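Local coordinates for protein prolyl oligopeptidase (Novosphingobium capsulatum, PDB 1YR2) that probably hydrolyses oligopeptides at the carboxyl side of proline, and to a lesser extent alanine, as a serine-type endopeptidase, at residues 577-582 with 602-607; 592-597 with 647-652. All coordinates share one frame; numbering follows the deposited sequence.

Contact 1. Residues 577-582 with 602-607; sequences GGLLIG and MDMLRF
The carbonyl oxygen Gly578 O is approached from two sources: it takes the helical hydrogen bond from Gly582 N at 3.0 Å, and it is touched by the thioether tip of Met602, whose CE lies 3.5 Å from Gly578 O. The second approach is packing. Met602 bends at both chi2 and chi3, and this carries its sulfur and methyl alongside the helix backbone. Gly578 and Gly582, one turn apart, present no side chain there, so the tip meets main chain directly: Met602 CE is 4.2 Å from Gly582 CA, and Met602 SD is 4.3 Å from Leu579 CA. Leu579 makes the other half of the contact. Its CG stands anti to the backbone N (chi1 159°), and both methyls reach Met604, with Leu579 CD1 3.8 Å from Met604 CG and Leu579 CD2 3.9 Å from Met604 SD. The two side chains cross at about a right angle, the leucine fork laid against the folded middle of the methionine. Around Met604 the loop is shaped by an Asx turn, Asp603 OD1 accepting from Leu605 N at 3.0 Å; the other oxygen, Asp603 OD2, forms a salt bridge with Lys668. The geometry is consistent with a nucleophile elbow, Gly577 being the last glycine of a GxSxG pattern at the start of helix 576-587. This helix meets the loop that follows strand 594-598: Tyr620 of helix 617-620 touches both Leu579 and Met604, while His665 and Tyr669 of helix 664-675 pack on Met602, and helix 544-560 lies against Leu580 and Ile581.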
loop_
_atom_site.group_PDB
_atom_site.type_symbol
_atom_site.label_atom_id
_atom_site.label_comp_id
_atom_site.label_asym_id
_atom_site.label_seq_id
_atom_site.Cartn_x
_atom_site.Cartn_y
_atom_site.Cartn_z
ATOM N N GLY A 577 -12.543 6.016 -7.151
ATOM C CA GLY A 577 -12.217 5.452 -8.438
ATOM C C GLY A 577 -13.432 4.950 -9.196
ATOM O O GLY A 577 -13.427 4.901 -10.405
ATOM N N GLY A 578 -14.495 4.531 -8.510
ATOM C CA GLY A 578 -15.742 4.222 -9.193
ATOM C C GLY A 578 -16.491 5.455 -9.717
ATOM O O GLY A 578 -17.054 5.448 -10.790
ATOM N N LEU A 579 -16.429 6.545 -8.984
ATOM C CA LEU A 579 -16.911 7.846 -9.478
ATOM C C LEU A 579 -16.161 8.195 -10.788
ATOM O O LEU A 579 -16.770 8.596 -11.763
ATOM C CB LEU A 579 -16.630 8.904 -8.394
ATOM C CG LEU A 579 -16.588 10.316 -8.886
ATOM C CD1 LEU A 579 -17.950 10.674 -9.382
ATOM C CD2 LEU A 579 -16.195 11.205 -7.745
ATOM N N LEU A 580 -14.839 8.007 -10.780
ATOM C CA LEU A 580 -13.977 8.270 -11.955
ATOM C C LEU A 580 -14.521 7.525 -13.157
ATOM O O LEU A 580 -14.761 8.091 -14.231
ATOM C CB LEU A 580 -12.528 7.827 -11.649
ATOM C CG LEU A 580 -11.589 7.724 -12.866
ATOM C CD1 LEU A 580 -11.339 9.051 -13.402
ATOM C CD2 LEU A 580 -10.325 7.002 -12.458
ATOM N N ILE A 581 -14.770 6.239 -12.969
ATOM C CA ILE A 581 -15.262 5.419 -14.066
ATOM C C ILE A 581 -16.651 5.889 -14.557
ATOM O O ILE A 581 -16.869 6.007 -15.769
ATOM C CB ILE A 581 -15.273 3.971 -13.669
ATOM C CG1 ILE A 581 -13.868 3.464 -13.272
ATOM C CG2 ILE A 581 -15.973 3.079 -14.728
ATOM C CD1 ILE A 581 -12.821 3.700 -14.180
ATOM N N GLY A 582 -17.557 6.191 -13.630
ATOM C CA GLY A 582 -18.901 6.661 -13.965
ATOM C C GLY A 582 -18.864 7.974 -14.738
ATOM O O GLY A 582 -19.625 8.185 -15.696
ATOM N N MET A 602 -21.813 7.398 -6.962
ATOM C CA MET A 602 -22.491 7.720 -8.222
ATOM C C MET A 602 -23.481 8.882 -8.124
ATOM O O MET A 602 -23.675 9.576 -9.106
ATOM C CB MET A 602 -23.160 6.469 -8.807
ATOM C CG MET A 602 -22.195 5.293 -9.000
ATOM S SD MET A 602 -20.613 5.786 -9.861
ATOM C CE MET A 602 -20.383 4.296 -10.874
ATOM N N ASP A 603 -24.066 9.095 -6.945
ATOM C CA ASP A 603 -24.920 10.244 -6.729
ATOM C C ASP A 603 -24.149 11.296 -5.912
ATOM O O ASP A 603 -24.073 11.253 -4.689
ATOM C CB ASP A 603 -26.222 9.840 -6.051
ATOM C CG ASP A 603 -27.225 11.015 -5.964
ATOM O OD1 ASP A 603 -26.778 12.216 -6.006
ATOM O OD2 ASP A 603 -28.452 10.836 -5.814
ATOM N N MET A 604 -23.530 12.202 -6.633
ATOM C CA MET A 604 -22.651 13.220 -6.067
ATOM C C MET A 604 -23.423 14.403 -5.527
ATOM O O MET A 604 -22.826 15.332 -4.975
ATOM C CB MET A 604 -21.687 13.687 -7.156
ATOM C CG MET A 604 -20.678 12.637 -7.569
ATOM S SD MET A 604 -19.630 12.058 -6.215
ATOM C CE MET A 604 -18.843 13.540 -5.677
ATOM N N LEU A 605 -24.744 14.389 -5.679
ATOM C CA LEU A 605 -25.584 15.400 -5.071
ATOM C C LEU A 605 -26.042 14.994 -3.677
ATOM O O LEU A 605 -26.438 15.869 -2.904
ATOM C CB LEU A 605 -26.805 15.724 -5.949
ATOM C CG LEU A 605 -26.504 16.138 -7.377
ATOM C CD1 LEU A 605 -27.846 16.549 -8.064
ATOM C CD2 LEU A 605 -25.511 17.233 -7.394
ATOM N N ARG A 606 -25.999 13.681 -3.387
ATOM C CA ARG A 606 -26.508 13.148 -2.134
ATOM C C ARG A 606 -25.475 12.337 -1.325
ATOM O O ARG A 606 -25.834 11.676 -0.348
ATOM C CB ARG A 606 -27.747 12.287 -2.425
ATOM C CG ARG A 606 -28.950 13.090 -2.863
ATOM C CD ARG A 606 -30.144 12.239 -3.236
ATOM N NE ARG A 606 -30.637 11.442 -2.105
ATOM C CZ ARG A 606 -31.311 11.929 -1.081
ATOM N NH1 ARG A 606 -31.590 13.215 -0.976
ATOM N NH2 ARG A 606 -31.719 11.123 -0.133
ATOM N N PHE A 607 -24.209 12.389 -1.697
ATOM C CA PHE A 607 -23.179 11.524 -1.074
ATOM C C PHE A 607 -23.020 11.799 0.423
ATOM O O PHE A 607 -22.787 10.880 1.221
ATOM C CB PHE A 607 -21.824 11.682 -1.766
ATOM C CG PHE A 607 -21.167 12.993 -1.494
ATOM C CD1 PHE A 607 -20.402 13.159 -0.364
ATOM C CD2 PHE A 607 -21.293 14.060 -2.362
ATOM C CE1 PHE A 607 -19.803 14.351 -0.086
ATOM C CE2 PHE A 607 -20.702 15.245 -2.080
ATOM C CZ PHE A 607 -19.976 15.398 -0.909
#

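Contact 2. Residues 592-597 with 647-652; sequences FAAASP and YPAILV. With GOL (glycerol), chain B.
A serine side chain takes over a backbone role between strands 594-597 and 649-652: Ser596 OG donates to Leu651 O at 2.6 Å, where the regular parallel pattern would use the N-H of residue 597. That residue is Pro597, which has no N-H, and its CD instead lies 3.5 Å from Leu651 O. With OG anti to the backbone N (chi1 -167°), the hydroxyl reaches across to strand 649-652 and meets the carbonyl oxygen in the carbonyl plane. The preceding bonds are regular. Ala595 makes both of its backbone bonds to strand 649-652, its N donating to Ala649 O at 2.8 Å and its O accepting from Leu651 N at 3.0 Å, each nearly along the C=O axis. At the start, Ala649 N reaches Ala593 O at 3.2 Å, tilted 33° from the carbonyl plane. The two strands run parallel, 14° apart, and are adjacent in the central sheet of the alpha/beta-hydrolase domain. The sheet is sandwiched by helices: Ala594 and Ala649 point to helix 699-717, while Ala595 and Ile650 point to the other face, which receives helices 576-587 and 664-675. On that second face Ile650 CG2 lies 4.0 Å from Pro597 CD, the two side chains crossing at about a right angle, and Val652 CG2 meets Pro597 CG further along. Ahead of the strands, the Pro648 ring lies against main chain, its CB 3.3 Å from Phe592 O, with its CG touching Phe592 CB. A glycerol, probably from the crystallisation liquor, sits at this end: its O2 donates to Phe592 O at 2.8 Å, and its O3 makes only a weak bond to Tyr647 O. Lys681 NZ and Asp590 O also hold the glycerol.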
loop_
_atom_site.group_PDB
_atom_site.type_symbol
_atom_site.label_atom_id
_atom_site.label_comp_id
_atom_site.label_asym_id
_atom_site.label_seq_id
_atom_site.Cartn_x
_atom_site.Cartn_y
_atom_site.Cartn_z
ATOM N N PHE A 592 -14.282 3.856 -24.660
ATOM C CA PHE A 592 -14.147 2.656 -23.817
ATOM C C PHE A 592 -14.999 1.519 -24.349
ATOM O O PHE A 592 -16.175 1.688 -24.650
ATOM C CB PHE A 592 -14.545 2.967 -22.350
ATOM C CG PHE A 592 -13.871 4.207 -21.820
ATOM C CD1 PHE A 592 -12.499 4.243 -21.681
ATOM C CD2 PHE A 592 -14.593 5.367 -21.561
ATOM C CE1 PHE A 592 -11.850 5.397 -21.238
ATOM C CE2 PHE A 592 -13.950 6.527 -21.111
ATOM C CZ PHE A 592 -12.569 6.530 -20.945
ATOM N N ALA A 593 -14.401 0.351 -24.477
ATOM C CA ALA A 593 -15.164 -0.832 -24.862
ATOM C C ALA A 593 -15.948 -1.373 -23.696
ATOM O O ALA A 593 -17.049 -1.923 -23.884
ATOM C CB ALA A 593 -14.257 -1.885 -25.414
ATOM N N ALA A 594 -15.376 -1.263 -22.499
ATOM C CA ALA A 594 -16.038 -1.782 -21.317
ATOM C C ALA A 594 -15.567 -1.036 -20.102
ATOM O O ALA A 594 -14.502 -0.502 -20.116
ATOM C CB ALA A 594 -15.770 -3.245 -21.168
ATOM N N ALA A 595 -16.366 -1.042 -19.031
ATOM C CA ALA A 595 -16.032 -0.375 -17.782
ATOM C C ALA A 595 -16.575 -1.144 -16.590
ATOM O O ALA A 595 -17.652 -1.753 -16.676
ATOM C CB ALA A 595 -16.627 1.022 -17.750
ATOM N N SER A 596 -15.839 -1.114 -15.468
ATOM C CA SER A 596 -16.315 -1.744 -14.240
ATOM C C SER A 596 -16.022 -0.816 -13.056
ATOM O O SER A 596 -14.892 -0.794 -12.528
ATOM C CB SER A 596 -15.668 -3.114 -14.033
ATOM O OG SER A 596 -16.359 -3.822 -13.004
ATOM N N PRO A 597 -17.030 -0.037 -12.636
ATOM C CA PRO A 597 -16.917 0.744 -11.396
ATOM C C PRO A 597 -17.268 -0.093 -10.191
ATOM O O PRO A 597 -18.381 -0.540 -10.166
ATOM C CB PRO A 597 -17.953 1.843 -11.584
ATOM C CG PRO A 597 -18.968 1.263 -12.498
ATOM C CD PRO A 597 -18.314 0.191 -13.314
ATOM N N TYR A 647 -23.253 3.278 -25.129
ATOM C CA TYR A 647 -22.374 3.200 -23.983
ATOM C C TYR A 647 -21.545 1.923 -24.080
ATOM O O TYR A 647 -21.948 0.946 -24.701
ATOM C CB TYR A 647 -23.196 3.192 -22.667
ATOM C CG TYR A 647 -23.414 4.593 -22.077
ATOM C CD1 TYR A 647 -23.843 5.669 -22.878
ATOM C CD2 TYR A 647 -23.156 4.848 -20.756
ATOM C CE1 TYR A 647 -24.034 6.920 -22.346
ATOM C CE2 TYR A 647 -23.336 6.140 -20.207
ATOM C CZ TYR A 647 -23.805 7.135 -20.994
ATOM O OH TYR A 647 -23.924 8.383 -20.452
ATOM N N PRO A 648 -20.420 1.906 -23.391
ATOM C CA PRO A 648 -19.665 0.673 -23.244
ATOM C C PRO A 648 -20.478 -0.390 -22.498
ATOM O O PRO A 648 -21.520 -0.120 -21.868
ATOM C CB PRO A 648 -18.465 1.085 -22.392
ATOM C CG PRO A 648 -18.613 2.494 -22.071
ATOM C CD PRO A 648 -19.848 3.028 -22.619
ATOM N N ALA A 649 -19.984 -1.602 -22.564
ATOM C CA ALA A 649 -20.462 -2.645 -21.627
ATOM C C ALA A 649 -20.009 -2.210 -20.238
ATOM O O ALA A 649 -18.879 -1.762 -20.076
ATOM C CB ALA A 649 -19.877 -3.985 -21.980
ATOM N N ILE A 650 -20.866 -2.366 -19.230
ATOM C CA ILE A 650 -20.591 -1.889 -17.901
ATOM C C ILE A 650 -21.006 -2.928 -16.895
ATOM O O ILE A 650 -22.122 -3.460 -16.989
ATOM C CB ILE A 650 -21.362 -0.572 -17.596
ATOM C CG1 ILE A 650 -20.966 0.549 -18.552
ATOM C CG2 ILE A 650 -21.133 -0.131 -16.151
ATOM C CD1 ILE A 650 -21.832 1.800 -18.454
ATOM N N LEU A 651 -20.097 -3.263 -15.980
ATOM C CA LEU A 651 -20.393 -4.192 -14.893
ATOM C C LEU A 651 -20.092 -3.429 -13.618
ATOM O O LEU A 651 -18.918 -3.280 -13.195
ATOM C CB LEU A 651 -19.541 -5.460 -15.001
ATOM C CG LEU A 651 -19.750 -6.575 -13.978
ATOM C CD1 LEU A 651 -21.175 -7.051 -14.044
ATOM C CD2 LEU A 651 -18.740 -7.686 -14.223
ATOM N N VAL A 652 -21.160 -2.928 -13.020
ATOM C CA VAL A 652 -21.125 -2.295 -11.717
ATOM C C VAL A 652 -20.963 -3.378 -10.623
ATOM O O VAL A 652 -21.613 -4.429 -10.672
ATOM C CB VAL A 652 -22.406 -1.500 -11.498
ATOM C CG1 VAL A 652 -22.400 -0.788 -10.152
ATOM C CG2 VAL A 652 -22.682 -0.581 -12.719
HETATM C C1 GOL B . -17.309 2.624 -27.463
HETATM O O1 GOL B . -17.437 3.113 -28.779
HETATM C C2 GOL B . -18.605 1.971 -27.012
HETATM O O2 GOL B . -18.230 0.808 -26.302
HETATM C C3 GOL B . -19.497 1.558 -28.197
HETATM O O3 GOL B . -20.413 0.552 -27.805
#

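Both contacts are buried in the alpha/beta-hydrolase domain, their centres about 15 Å apart, and they share a boundary. Contact 2 is a sheet interior, joined by regular backbone hydrogen bonds and one serine bond; contact 1 lies on one face of that sheet and past the end of strand 594-598, where a helix meets a loop through methionine, leucine and glycine packing. They are linked along the chain, since helix 576-587 leads into strand 594-598, and that strand runs into the loop of contact 1. In space, Ile581 CG2 rests on Ala595 CB at 3.7 Å, and Met602 CE reaches Pro597 CB at 3.5 Å. Helix 664-675 packs on both, touching Met602 in one and Ile650 and Val652 in the other.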